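Local structure of 4-hydroxy-tetrahydrodipicolinate synthase (Methylacidiphilum fumariolicum SolV, 6T3T) at residues A[11-16]-A[21-26]; A[30-35]-A[65-70]; A[242-247]-A[251-256]; A[87-92]-A[100-105]. The protein probably catalyses the condensation of pyruvate with aspartate semialdehyde to 4-hydroxy-tetrahydrodipicolinate, a step of lysine biosynthesis by the diaminopimelate pathway. One frame throughout, in Å; residues are numbered along the deposited sequence.

Interaction 1 (A[11-16]-A[21-26])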
loop_
_atom_site.group_PDB
_atom_site.type_symbol
_atom_site.label_atom_id
_atom_site.label_comp_id
_atom_site.label_asym_id
_atom_site.label_seq_id
_atom_site.Cartn_x
_atom_site.Cartn_y
_atom_site.Cartn_z
ATOM N N ILE A 11 -17.305 -20.222 14.626
ATOM C CA ILE A 11 -16.213 -21.199 14.498
ATOM C C ILE A 11 -16.792 -22.571 14.110
ATOM O O ILE A 11 -17.966 -22.864 14.337
ATOM C CB ILE A 11 -15.428 -21.301 15.816
ATOM C CG1 ILE A 11 -16.366 -21.685 16.963
ATOM C CG2 ILE A 11 -14.755 -19.972 16.187
ATOM C CD1 ILE A 11 -15.667 -22.399 18.122
ATOM N N SER A 12 -15.940 -23.433 13.559
ATOM C CA SER A 12 -16.283 -24.838 13.389
ATOM C C SER A 12 -15.619 -25.547 14.558
ATOM O O SER A 12 -14.387 -25.689 14.565
ATOM C CB SER A 12 -15.784 -25.412 12.057
ATOM O OG SER A 12 -16.468 -24.856 10.964
ATOM N N PRO A 13 -16.359 -25.955 15.595
ATOM C CA PRO A 13 -15.698 -26.577 16.748
ATOM C C PRO A 13 -15.189 -27.961 16.375
ATOM O O PRO A 13 -15.877 -28.728 15.702
ATOM C CB PRO A 13 -16.794 -26.622 17.822
ATOM C CG PRO A 13 -18.072 -26.506 17.095
ATOM C CD PRO A 13 -17.784 -25.685 15.856
ATOM N N PHE A 14 -13.928 -28.226 16.722
ATOM C CA PHE A 14 -13.303 -29.513 16.470
ATOM C C PHE A 14 -12.965 -30.203 17.778
ATOM O O PHE A 14 -12.477 -29.567 18.721
ATOM C CB PHE A 14 -12.008 -29.354 15.672
ATOM C CG PHE A 14 -12.194 -28.759 14.322
ATOM C CD1 PHE A 14 -13.260 -29.128 13.523
ATOM C CD2 PHE A 14 -11.282 -27.825 13.840
ATOM C CE1 PHE A 14 -13.397 -28.583 12.257
ATOM C CE2 PHE A 14 -11.430 -27.275 12.586
ATOM C CZ PHE A 14 -12.494 -27.652 11.796
ATOM N N HIS A 15 -13.097 -31.526 17.772
ATOM C CA HIS A 15 -12.675 -32.351 18.893
ATOM C C HIS A 15 -12.143 -33.658 18.330
ATOM O O HIS A 15 -12.904 -34.433 17.730
ATOM C CB HIS A 15 -13.839 -32.600 19.847
ATOM C CG HIS A 15 -13.477 -33.422 21.038
ATOM N ND1 HIS A 15 -12.570 -32.999 21.983
ATOM C CD2 HIS A 15 -13.922 -34.630 21.455
ATOM C CE1 HIS A 15 -12.460 -33.916 22.928
ATOM N NE2 HIS A 15 -13.266 -34.919 22.627
ATOM N N ASN A 16 -10.849 -33.903 18.545
ATOM C CA ASN A 16 -10.187 -35.112 18.063
ATOM C C ASN A 16 -10.305 -35.247 16.547
ATOM O O ASN A 16 -10.678 -36.289 16.009
ATOM C CB ASN A 16 -10.745 -36.342 18.776
ATOM C CG ASN A 16 -10.628 -36.229 20.273
ATOM O OD1 ASN A 16 -11.496 -36.678 21.005
ATOM N ND2 ASN A 16 -9.562 -35.606 20.735
ATOM N N ARG A 21 -19.898 -31.990 17.920
ATOM C CA ARG A 21 -21.331 -31.715 17.789
ATOM C C ARG A 21 -21.912 -31.104 19.056
ATOM O O ARG A 21 -22.754 -30.208 18.986
ATOM C CB ARG A 21 -22.098 -32.994 17.454
ATOM C CG ARG A 21 -21.725 -33.606 16.131
ATOM C CD ARG A 21 -22.702 -34.699 15.707
ATOM N NE ARG A 21 -22.236 -35.289 14.458
ATOM C CZ ARG A 21 -22.977 -36.036 13.648
ATOM N NH1 ARG A 21 -24.247 -36.299 13.947
ATOM N NH2 ARG A 21 -22.438 -36.518 12.531
ATOM N N LYS A 22 -21.469 -31.576 20.213
ATOM C CA LYS A 22 -21.934 -31.010 21.467
ATOM C C LYS A 22 -21.516 -29.546 21.602
ATOM O O LYS A 22 -22.316 -28.697 22.010
ATOM C CB LYS A 22 -21.420 -31.845 22.632
ATOM C CG LYS A 22 -21.952 -31.387 23.989
ATOM C CD LYS A 22 -23.476 -31.546 24.084
ATOM C CE LYS A 22 -24.148 -30.358 24.794
ATOM N NZ LYS A 22 -24.393 -29.224 23.835
ATOM N N ALA A 23 -20.263 -29.231 21.260
ATOM C CA ALA A 23 -19.803 -27.845 21.337
ATOM C C ALA A 23 -20.580 -26.966 20.373
ATOM O O ALA A 23 -20.926 -25.824 20.695
ATOM C CB ALA A 23 -18.314 -27.769 21.046
ATOM N N LEU A 24 -20.859 -27.487 19.183
ATOM C CA LEU A 24 -21.630 -26.734 18.206
ATOM C C LEU A 24 -23.030 -26.443 18.729
ATOM O O LEU A 24 -23.528 -25.318 18.604
ATOM C CB LEU A 24 -21.687 -27.505 16.883
ATOM C CG LEU A 24 -22.425 -26.853 15.718
ATOM C CD1 LEU A 24 -21.832 -25.494 15.371
ATOM C CD2 LEU A 24 -22.407 -27.776 14.524
ATOM N N GLU A 25 -23.696 -27.461 19.282
ATOM C CA GLU A 25 -25.017 -27.260 19.851
ATOM C C GLU A 25 -24.975 -26.211 20.952
ATOM O O GLU A 25 -25.842 -25.338 21.026
ATOM C CB GLU A 25 -25.573 -28.582 20.384
ATOM C CG GLU A 25 -25.809 -29.624 19.315
ATOM C CD GLU A 25 -25.985 -31.046 19.864
ATOM O OE1 GLU A 25 -26.005 -31.234 21.104
ATOM O OE2 GLU A 25 -26.085 -31.984 19.041
ATOM N N ARG A 26 -24.001 -26.309 21.858
ATOM C CA ARG A 26 -23.982 -25.336 22.945
ATOM C C ARG A 26 -23.773 -23.931 22.407
ATOM O O ARG A 26 -24.401 -22.982 22.885
ATOM C CB ARG A 26 -22.928 -25.661 24.004
ATOM C CG ARG A 26 -23.235 -24.847 25.297
ATOM C CD ARG A 26 -22.455 -25.247 26.571
ATOM N NE ARG A 26 -22.721 -26.612 27.053
ATOM C CZ ARG A 26 -23.885 -27.045 27.552
ATOM N NH1 ARG A 26 -24.940 -26.236 27.629
ATOM N NH2 ARG A 26 -23.998 -28.307 27.965
#

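Interaction 2 (A[30-35]-A[65-70])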
loop_
_atom_site.group_PDB
_atom_site.type_symbol
_atom_site.label_atom_id
_atom_site.label_comp_id
_atom_site.label_asym_id
_atom_site.label_seq_id
_atom_site.Cartn_x
_atom_site.Cartn_y
_atom_site.Cartn_z
ATOM N N HIS A 30 -26.403 -20.720 22.707
ATOM C CA HIS A 30 -26.011 -19.456 23.331
ATOM C C HIS A 30 -26.292 -18.282 22.393
ATOM O O HIS A 30 -26.700 -17.206 22.846
ATOM C CB HIS A 30 -24.529 -19.511 23.753
ATOM C CG HIS A 30 -24.122 -18.418 24.705
ATOM N ND1 HIS A 30 -24.752 -18.203 25.918
ATOM C CD2 HIS A 30 -23.139 -17.482 24.626
ATOM C CE1 HIS A 30 -24.185 -17.179 26.534
ATOM N NE2 HIS A 30 -23.213 -16.717 25.768
ATOM N N GLN A 31 -26.112 -18.482 21.074
ATOM C CA GLN A 31 -26.442 -17.427 20.114
ATOM C C GLN A 31 -27.945 -17.129 20.126
ATOM O O GLN A 31 -28.355 -15.970 20.257
ATOM C CB GLN A 31 -25.982 -17.807 18.698
ATOM C CG GLN A 31 -24.438 -17.998 18.507
ATOM C CD GLN A 31 -23.656 -16.746 18.882
ATOM O OE1 GLN A 31 -23.852 -15.679 18.295
ATOM N NE2 GLN A 31 -22.835 -16.851 19.918
ATOM N N ILE A 32 -28.775 -18.170 19.998
ATOM C CA ILE A 32 -30.231 -18.005 19.928
ATOM C C ILE A 32 -30.766 -17.324 21.182
ATOM O O ILE A 32 -31.761 -16.591 21.135
ATOM C CB ILE A 32 -30.903 -19.379 19.727
ATOM C CG1 ILE A 32 -30.551 -19.958 18.363
ATOM C CG2 ILE A 32 -32.429 -19.286 19.950
ATOM C CD1 ILE A 32 -30.822 -21.445 18.263
ATOM N N GLU A 33 -30.157 -17.610 22.334
ATOM C CA GLU A 33 -30.610 -17.065 23.614
ATOM C C GLU A 33 -30.214 -15.617 23.809
ATOM O O GLU A 33 -30.599 -15.015 24.815
ATOM C CB GLU A 33 -30.017 -17.873 24.787
ATOM C CG GLU A 33 -30.617 -19.261 25.026
ATOM C CD GLU A 33 -29.664 -20.123 25.869
ATOM O OE1 GLU A 33 -28.592 -19.587 26.264
ATOM O OE2 GLU A 33 -29.952 -21.327 26.097
ATOM N N ASN A 34 -29.428 -15.056 22.899
ATOM C CA ASN A 34 -28.847 -13.754 23.135
ATOM C C ASN A 34 -29.056 -12.820 21.966
ATOM O O ASN A 34 -28.181 -12.022 21.623
ATOM C CB ASN A 34 -27.377 -13.922 23.500
ATOM C CG ASN A 34 -27.214 -14.317 24.947
ATOM O OD1 ASN A 34 -27.550 -13.540 25.840
ATOM N ND2 ASN A 34 -26.776 -15.529 25.191
ATOM N N ARG A 35 -30.237 -12.896 21.354
ATOM C CA ARG A 35 -30.746 -11.872 20.440
ATOM C C ARG A 35 -29.928 -11.772 19.151
ATOM O O ARG A 35 -29.758 -10.690 18.590
ATOM C CB ARG A 35 -30.854 -10.521 21.160
ATOM C CG ARG A 35 -31.658 -10.664 22.475
ATOM C CD ARG A 35 -32.233 -9.346 22.959
ATOM N NE ARG A 35 -33.034 -8.684 21.934
ATOM C CZ ARG A 35 -33.560 -7.467 22.064
ATOM N NH1 ARG A 35 -33.381 -6.769 23.188
ATOM N NH2 ARG A 35 -34.264 -6.948 21.067
ATOM N N GLU A 65 -30.154 -28.256 11.400
ATOM C CA GLU A 65 -30.906 -29.146 12.275
ATOM C C GLU A 65 -31.022 -28.583 13.681
ATOM O O GLU A 65 -32.119 -28.574 14.249
ATOM C CB GLU A 65 -30.254 -30.516 12.330
ATOM C CG GLU A 65 -30.586 -31.329 11.125
ATOM C CD GLU A 65 -29.616 -32.445 10.947
ATOM O OE1 GLU A 65 -29.643 -33.067 9.869
ATOM O OE2 GLU A 65 -28.841 -32.707 11.891
ATOM N N ILE A 66 -29.913 -28.065 14.235
ATOM C CA ILE A 66 -29.929 -27.537 15.604
ATOM C C ILE A 66 -30.798 -26.292 15.692
ATOM O O ILE A 66 -31.666 -26.193 16.561
ATOM C CB ILE A 66 -28.498 -27.244 16.099
ATOM C CG1 ILE A 66 -27.742 -28.548 16.379
ATOM C CG2 ILE A 66 -28.524 -26.366 17.343
ATOM C CD1 ILE A 66 -26.247 -28.457 16.010
ATOM N N VAL A 67 -30.617 -25.359 14.755
ATOM C CA VAL A 67 -31.307 -24.076 14.806
ATOM C C VAL A 67 -32.790 -24.273 14.574
ATOM O O VAL A 67 -33.609 -23.568 15.173
ATOM C CB VAL A 67 -30.690 -23.092 13.788
ATOM C CG1 VAL A 67 -31.577 -21.852 13.600
ATOM C CG2 VAL A 67 -29.319 -22.647 14.264
ATOM N N GLU A 68 -33.170 -25.234 13.724
ATOM C CA GLU A 68 -34.587 -25.519 13.431
ATOM C C GLU A 68 -35.394 -24.240 13.201
ATOM O O GLU A 68 -36.473 -24.038 13.778
ATOM C CB GLU A 68 -35.220 -26.349 14.564
ATOM C CG GLU A 68 -36.470 -27.203 14.180
ATOM C CD GLU A 68 -36.954 -28.118 15.318
ATOM O OE1 GLU A 68 -38.166 -28.434 15.422
ATOM O OE2 GLU A 68 -36.113 -28.506 16.147
ATOM N N LYS A 69 -34.855 -23.381 12.336
ATOM C CA LYS A 69 -35.496 -22.179 11.812
ATOM C C LYS A 69 -35.773 -21.107 12.864
ATOM O O LYS A 69 -36.480 -20.146 12.573
ATOM C CB LYS A 69 -36.795 -22.527 11.070
ATOM C CG LYS A 69 -36.556 -23.404 9.850
ATOM C CD LYS A 69 -36.583 -22.573 8.581
ATOM C CE LYS A 69 -37.989 -22.594 7.956
ATOM N NZ LYS A 69 -38.012 -21.820 6.671
ATOM N N ARG A 70 -35.245 -21.231 14.080
ATOM C CA ARG A 70 -35.520 -20.195 15.075
ATOM C C ARG A 70 -34.867 -18.871 14.692
ATOM O O ARG A 70 -35.445 -17.807 14.917
ATOM C CB ARG A 70 -35.046 -20.643 16.448
ATOM C CG ARG A 70 -35.867 -21.771 17.017
ATOM C CD ARG A 70 -35.263 -22.297 18.308
ATOM N NE ARG A 70 -34.139 -23.192 18.047
ATOM C CZ ARG A 70 -33.363 -23.696 19.006
ATOM N NH1 ARG A 70 -33.585 -23.390 20.267
ATOM N NH2 ARG A 70 -32.362 -24.500 18.699
#

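Interaction 3 (A[242-247]-A[251-256])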
loop_
_atom_site.group_PDB
_atom_site.type_symbol
_atom_site.label_atom_id
_atom_site.label_comp_id
_atom_site.label_asym_id
_atom_site.label_seq_id
_atom_site.Cartn_x
_atom_site.Cartn_y
_atom_site.Cartn_z
ATOM N N ARG A 242 -10.102 -5.313 18.490
ATOM C CA ARG A 242 -8.722 -5.241 18.022
ATOM C C ARG A 242 -7.983 -6.564 18.233
ATOM O O ARG A 242 -7.348 -7.096 17.313
ATOM C CB ARG A 242 -8.037 -4.090 18.771
ATOM C CG ARG A 242 -6.750 -3.496 18.278
ATOM C CD ARG A 242 -6.157 -2.686 19.476
ATOM N NE ARG A 242 -6.050 -3.529 20.689
ATOM C CZ ARG A 242 -6.186 -3.111 21.954
ATOM N NH1 ARG A 242 -6.082 -3.986 22.946
ATOM N NH2 ARG A 242 -6.430 -1.831 22.235
ATOM N N ASP A 243 -8.036 -7.106 19.446
ATOM C CA ASP A 243 -7.260 -8.299 19.742
ATOM C C ASP A 243 -7.852 -9.576 19.146
ATOM O O ASP A 243 -7.141 -10.580 19.053
ATOM C CB ASP A 243 -7.076 -8.427 21.252
ATOM C CG ASP A 243 -6.050 -7.461 21.755
ATOM O OD1 ASP A 243 -5.306 -6.943 20.896
ATOM O OD2 ASP A 243 -5.977 -7.199 22.970
ATOM N N LEU A 244 -9.106 -9.565 18.700
ATOM C CA LEU A 244 -9.598 -10.716 17.941
ATOM C C LEU A 244 -8.986 -10.797 16.554
ATOM O O LEU A 244 -9.255 -11.778 15.841
ATOM C CB LEU A 244 -11.113 -10.661 17.825
ATOM C CG LEU A 244 -11.814 -11.008 19.145
ATOM C CD1 LEU A 244 -13.314 -10.906 18.950
ATOM C CD2 LEU A 244 -11.411 -12.405 19.618
ATOM N N MET A 245 -8.191 -9.781 16.157
ATOM C CA MET A 245 -7.382 -9.808 14.938
ATOM C C MET A 245 -5.881 -9.727 15.223
ATOM O O MET A 245 -5.113 -9.407 14.317
ATOM C CB MET A 245 -7.770 -8.653 14.004
ATOM C CG MET A 245 -9.025 -8.892 13.220
ATOM S SD MET A 245 -9.474 -7.526 12.088
ATOM C CE MET A 245 -9.775 -6.239 13.260
ATOM N N ILE A 246 -5.445 -10.036 16.447
ATOM C CA ILE A 246 -4.027 -9.905 16.796
ATOM C C ILE A 246 -3.168 -10.817 15.920
ATOM O O ILE A 246 -2.022 -10.486 15.596
ATOM C CB ILE A 246 -3.826 -10.173 18.305
ATOM C CG1 ILE A 246 -2.440 -9.733 18.776
ATOM C CG2 ILE A 246 -4.084 -11.639 18.647
ATOM C CD1 ILE A 246 -2.359 -9.561 20.293
ATOM N N GLU A 247 -3.689 -11.993 15.562
ATOM C CA GLU A 247 -3.259 -12.798 14.426
ATOM C C GLU A 247 -4.527 -13.171 13.662
ATOM O O GLU A 247 -5.636 -12.824 14.080
ATOM C CB GLU A 247 -2.446 -14.031 14.864
ATOM C CG GLU A 247 -1.197 -13.670 15.711
ATOM C CD GLU A 247 -0.440 -14.876 16.253
ATOM O OE1 GLU A 247 -0.473 -15.962 15.625
ATOM O OE2 GLU A 247 0.174 -14.747 17.341
ATOM N N VAL A 251 -7.997 -17.738 14.758
ATOM C CA VAL A 251 -7.150 -18.196 15.862
ATOM C C VAL A 251 -7.464 -17.473 17.163
ATOM O O VAL A 251 -7.654 -18.155 18.187
ATOM C CB VAL A 251 -5.659 -18.094 15.490
ATOM C CG1 VAL A 251 -4.838 -18.575 16.664
ATOM C CG2 VAL A 251 -5.337 -18.902 14.250
ATOM N N PRO A 252 -7.540 -16.130 17.213
ATOM C CA PRO A 252 -7.889 -15.485 18.502
ATOM C C PRO A 252 -9.274 -15.858 19.011
ATOM O O PRO A 252 -9.409 -16.198 20.192
ATOM C CB PRO A 252 -7.765 -13.983 18.199
ATOM C CG PRO A 252 -6.850 -13.910 17.012
ATOM C CD PRO A 252 -7.239 -15.114 16.179
ATOM N N VAL A 253 -10.312 -15.803 18.169
ATOM C CA VAL A 253 -11.645 -16.091 18.692
ATOM C C VAL A 253 -11.756 -17.555 19.116
ATOM O O VAL A 253 -12.375 -17.870 20.133
ATOM C CB VAL A 253 -12.756 -15.692 17.700
ATOM C CG1 VAL A 253 -12.854 -16.641 16.487
ATOM C CG2 VAL A 253 -14.079 -15.645 18.434
ATOM N N LYS A 254 -11.128 -18.472 18.387
ATOM C CA LYS A 254 -11.208 -19.857 18.844
ATOM C C LYS A 254 -10.363 -20.057 20.106
ATOM O O LYS A 254 -10.747 -20.819 20.997
ATOM C CB LYS A 254 -10.793 -20.833 17.732
ATOM C CG LYS A 254 -10.873 -22.307 18.169
ATOM C CD LYS A 254 -10.589 -23.273 17.033
ATOM C CE LYS A 254 -11.844 -23.652 16.273
ATOM N NZ LYS A 254 -11.530 -24.845 15.415
ATOM N N THR A 255 -9.219 -19.375 20.200
ATOM C CA THR A 255 -8.428 -19.387 21.429
ATOM C C THR A 255 -9.219 -18.831 22.612
ATOM O O THR A 255 -9.136 -19.353 23.732
ATOM C CB THR A 255 -7.137 -18.589 21.229
ATOM O OG1 THR A 255 -6.342 -19.233 20.222
ATOM C CG2 THR A 255 -6.347 -18.535 22.515
ATOM N N ALA A 256 -9.967 -17.750 22.391
ATOM C CA ALA A 256 -10.761 -17.179 23.474
ATOM C C ALA A 256 -11.837 -18.154 23.938
ATOM O O ALA A 256 -11.980 -18.407 25.137
ATOM C CB ALA A 256 -11.383 -15.856 23.021
HETATM O O HOH W 1 -10.460 -14.198 15.753
#

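Interaction 4 (A[87-92]-A[100-105])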
loop_
_atom_site.group_PDB
_atom_site.type_symbol
_atom_site.label_atom_id
_atom_site.label_comp_id
_atom_site.label_asym_id
_atom_site.label_seq_id
_atom_site.Cartn_x
_atom_site.Cartn_y
_atom_site.Cartn_z
ATOM N N HIS A 87 -22.113 -25.648 -6.972
ATOM C CA HIS A 87 -22.413 -26.938 -6.359
ATOM C C HIS A 87 -22.646 -26.786 -4.868
ATOM O O HIS A 87 -23.648 -27.275 -4.338
ATOM C CB HIS A 87 -21.278 -27.930 -6.638
ATOM C CG HIS A 87 -21.485 -29.282 -6.020
ATOM N ND1 HIS A 87 -22.439 -30.174 -6.472
ATOM C CD2 HIS A 87 -20.866 -29.894 -4.981
ATOM C CE1 HIS A 87 -22.395 -31.272 -5.738
ATOM N NE2 HIS A 87 -21.453 -31.127 -4.825
ATOM N N LEU A 88 -21.756 -26.055 -4.184
ATOM C CA LEU A 88 -21.919 -25.786 -2.754
ATOM C C LEU A 88 -23.218 -25.046 -2.479
ATOM O O LEU A 88 -23.931 -25.364 -1.520
ATOM C CB LEU A 88 -20.739 -24.943 -2.225
ATOM C CG LEU A 88 -19.445 -25.718 -1.999
ATOM C CD1 LEU A 88 -18.252 -24.780 -1.669
ATOM C CD2 LEU A 88 -19.667 -26.801 -0.927
ATOM N N THR A 89 -23.556 -24.064 -3.310
ATOM C CA THR A 89 -24.794 -23.331 -3.059
ATOM C C THR A 89 -26.010 -24.228 -3.237
ATOM O O THR A 89 -26.957 -24.172 -2.445
ATOM C CB THR A 89 -24.884 -22.114 -3.973
ATOM O OG1 THR A 89 -23.760 -21.263 -3.714
ATOM C CG2 THR A 89 -26.185 -21.347 -3.708
ATOM N N LYS A 90 -25.996 -25.088 -4.251
ATOM C CA LYS A 90 -27.144 -25.962 -4.435
ATOM C C LYS A 90 -27.272 -26.931 -3.276
ATOM O O LYS A 90 -28.383 -27.212 -2.817
ATOM C CB LYS A 90 -27.024 -26.694 -5.758
ATOM C CG LYS A 90 -27.408 -25.792 -6.933
ATOM C CD LYS A 90 -26.820 -26.298 -8.239
ATOM C CE LYS A 90 -27.411 -25.572 -9.418
ATOM N NZ LYS A 90 -28.006 -26.546 -10.375
ATOM N N GLU A 91 -26.147 -27.416 -2.756
ATOM C CA GLU A 91 -26.227 -28.302 -1.607
ATOM C C GLU A 91 -26.822 -27.594 -0.402
ATOM O O GLU A 91 -27.640 -28.178 0.326
ATOM C CB GLU A 91 -24.853 -28.878 -1.286
ATOM C CG GLU A 91 -24.368 -29.818 -2.364
ATOM C CD GLU A 91 -25.321 -30.992 -2.576
ATOM O OE1 GLU A 91 -25.790 -31.572 -1.572
ATOM O OE2 GLU A 91 -25.613 -31.320 -3.757
ATOM N N ALA A 92 -26.461 -26.324 -0.195
ATOM C CA ALA A 92 -27.037 -25.580 0.922
ATOM C C ALA A 92 -28.531 -25.392 0.738
ATOM O O ALA A 92 -29.297 -25.411 1.712
ATOM C CB ALA A 92 -26.352 -24.217 1.070
ATOM N N VAL A 100 -27.168 -17.667 1.223
ATOM C CA VAL A 100 -25.751 -18.026 1.198
ATOM C C VAL A 100 -24.892 -16.772 1.181
ATOM O O VAL A 100 -25.319 -15.705 0.735
ATOM C CB VAL A 100 -25.343 -18.938 0.014
ATOM C CG1 VAL A 100 -25.904 -20.338 0.186
ATOM C CG2 VAL A 100 -25.731 -18.327 -1.345
ATOM N N LEU A 101 -23.688 -16.901 1.737
ATOM C CA LEU A 101 -22.672 -15.856 1.699
ATOM C C LEU A 101 -21.587 -16.283 0.725
ATOM O O LEU A 101 -20.971 -17.333 0.910
ATOM C CB LEU A 101 -22.063 -15.637 3.084
ATOM C CG LEU A 101 -21.034 -14.529 3.236
ATOM C CD1 LEU A 101 -21.772 -13.196 3.260
ATOM C CD2 LEU A 101 -20.192 -14.703 4.505
ATOM N N LEU A 102 -21.321 -15.453 -0.287
ATOM C CA LEU A 102 -20.391 -15.796 -1.367
ATOM C C LEU A 102 -19.171 -14.863 -1.309
ATOM O O LEU A 102 -19.242 -13.705 -1.718
ATOM C CB LEU A 102 -21.084 -15.709 -2.729
ATOM C CG LEU A 102 -22.273 -16.666 -2.996
ATOM C CD1 LEU A 102 -23.004 -16.315 -4.308
ATOM C CD2 LEU A 102 -21.835 -18.131 -3.007
ATOM N N VAL A 103 -18.056 -15.368 -0.784
ATOM C CA VAL A 103 -16.814 -14.603 -0.839
ATOM C C VAL A 103 -16.418 -14.419 -2.295
ATOM O O VAL A 103 -16.662 -15.290 -3.149
ATOM C CB VAL A 103 -15.698 -15.327 -0.063
ATOM C CG1 VAL A 103 -15.242 -16.586 -0.839
ATOM C CG2 VAL A 103 -14.501 -14.384 0.195
ATOM N N SER A 104 -15.803 -13.273 -2.598
ATOM C CA SER A 104 -15.288 -13.117 -3.942
ATOM C C SER A 104 -14.149 -14.120 -4.145
ATOM O O SER A 104 -13.485 -14.517 -3.180
ATOM C CB SER A 104 -14.806 -11.682 -4.199
ATOM O OG SER A 104 -13.762 -11.370 -3.335
ATOM N N PRO A 105 -13.961 -14.604 -5.375
ATOM C CA PRO A 105 -12.836 -15.501 -5.657
ATOM C C PRO A 105 -11.527 -14.976 -5.091
ATOM O O PRO A 105 -11.213 -13.790 -5.191
ATOM C CB PRO A 105 -12.807 -15.549 -7.188
ATOM C CG PRO A 105 -14.239 -15.428 -7.577
ATOM C CD PRO A 105 -14.857 -14.477 -6.532
#

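Interaction 1 (A[11-16]-A[21-26])
Pro13 meets the first turn of helix 21-32 with CB and CG of its ring, and this one residue carries the whole contact from its side. Its CB rests against the methyl CB of Ala23 at 3.7 Å, while the ring corner CG sits 3.6 Å from the backbone N of Leu24 and 3.8 Å from Leu24 CB. The ring and the leucine side chain cross at about a right angle. With CG anti to the backbone N (chi1 -178°), Leu24 brings CD1 to 4.1 Å from Pro13 CD. All three touching residues are buried, and what joins them is apolar contact. The preceding Ser12 is held by polar bonds: Ser12 OG bonds to Gly46 O, and Ser12 O receives a hydrogen bond from Lys254 NZ. At the helix start, Asp20 OD1 accepts from Ala23 N, and Asp20 is also tied to Pro13 through the backbone. Leu24 reaches on to Leu62 of helix 53-67. Helix 21-32 is thus packed against the chain that leaves barrel strand 5-9 and passes through the small 14-15/18-19 hairpin, the first strand-to-helix connection of a TIM barrel of the DapA family.

Interaction 2 (A[30-35]-A[65-70])
Val67 O is gripped twice by Arg70, once by the backbone N at 3.1 Å and once by the side-chain NE at 2.9 Å, the two donors arriving from opposite faces of the carbonyl plane. The NE bond is nearly straight (169°) and lies in the guanidinium plane, although it meets the oxygen from above the carbonyl plane. The residues Val67 to Arg70 form a type I' beta turn at the C-terminal end of helix 53-67, one of the outer helices of the TIM barrel, and Glu68 leaves the helix with positive phi. A bend at chi3 (-79°) folds the arginine back over this helix end. There Arg70 NH2 donates to Ile66 O at 2.8 Å, a bond tilted from both planes, and pairs with Glu29 of the adjacent helix 21-32. Together these bonds are likely to fix the rotation of the guanidinium group and turn one face to Ile32. Val67 adds a looser apolar contact, its CG2 lying 4.4 Å from Ile32 CD1. On the other helix end, Asn34 ND2 donates to His30 O in the carbonyl plane. Ile32 sets its CD1 methyl over the centre of the Arg70 guanidinium, 3.5 Å from Arg70 CZ.

Interaction 3 (A[242-247]-A[251-256])
The ring of Pro252 is the bump of this contact, pushed into a hollow that the chain from Asp243 to Glu247 curls around it. Two carbonyl oxygens line the hollow where it is tightest: Pro252 CG lies 3.4 Å from both Leu244 O and Glu247 O. Asp243 O reaches the ring at Pro252 CB, and Ile246 adds its CG2 methyl at the rim, 3.9 Å from Pro252 CG. That methyl sits between the backbone N and the carbonyl carbon of its own residue, since chi1 of -167° sends CG1 anti to the N. The curl includes a type I turn from Asp243 to Ile246, and it links helix 227-243 to helix 251-259, both in the C-terminal helical region that follows the barrel in DapA enzymes. Cutting Pro252 back to an alanine removes CG and CD, which would probably leave a gap between the carbonyls of Leu244 and Glu247 and deprive the Ile246 methyl of its contact. Beside the proline, Leu244 presents a second bump: its CD2 rests on Val253 CA at 3.8 Å. A water bridges the same two residues, donating to Leu244 O at 2.7 Å and accepting from Val253 N at 2.9 Å. The side chain of Val253 comes within about 4 Å of that of Thr45, a predicted pyruvate-binding residue.

Interaction 4 (A[87-92]-A[100-105])
Val100 turns both methyls onto Thr89 and Ala92, and most of the buried surface lies here. Its CG2 lies 3.9 Å from Thr89 CG2, and its CG1 sits 4.0 Å from Ala92 CB, one helical turn further on. With OG1 beside the backbone N (chi1 -60°), CG2 of Thr89 stands anti to that N and meets the valine. Helix 87-92 and strand 100-103 run nearly antiparallel (168°), their axes 9.9 Å apart, as the helix and the second strand of the beta-alpha-beta unit 72-76, 82-95, 99-103 in the barrel. The contact thins toward Leu102, where a single methyl, CD2, approaches Thr89 OG1 at 3.7 Å. That hydroxyl has its polar partners in Thr77 OG1 and Ala85 O, and the leucine also packs on Phe119 and Ile122 of helix 112-125. Lys90 points away from the strand on the exposed side of the helix; His87, also exposed, sets its ring against that of Tyr53.

How the interactions relate
Along the chain the order is interaction 1, interaction 2, interaction 4 and interaction 3, the first three in the (beta/alpha)8 barrel and interaction 3 in the helices that follow it. Interactions 1 and 2 share helix 21-32, their centres 15 Å apart, and touch where Glu25 CG meets Ile66 CD1 at 3.5 Å. Interaction 4 stands apart, its nearest atoms about 10 to 14 Å from the others, across the chain's centre from interaction 3. Interactions 1 and 3, with centres 18 Å apart, meet where Ile11 CG2 packs on Val253 CG1 at 3.8 Å, which joins the loop after the first strand to helix 251-259 beside the predicted pyruvate site.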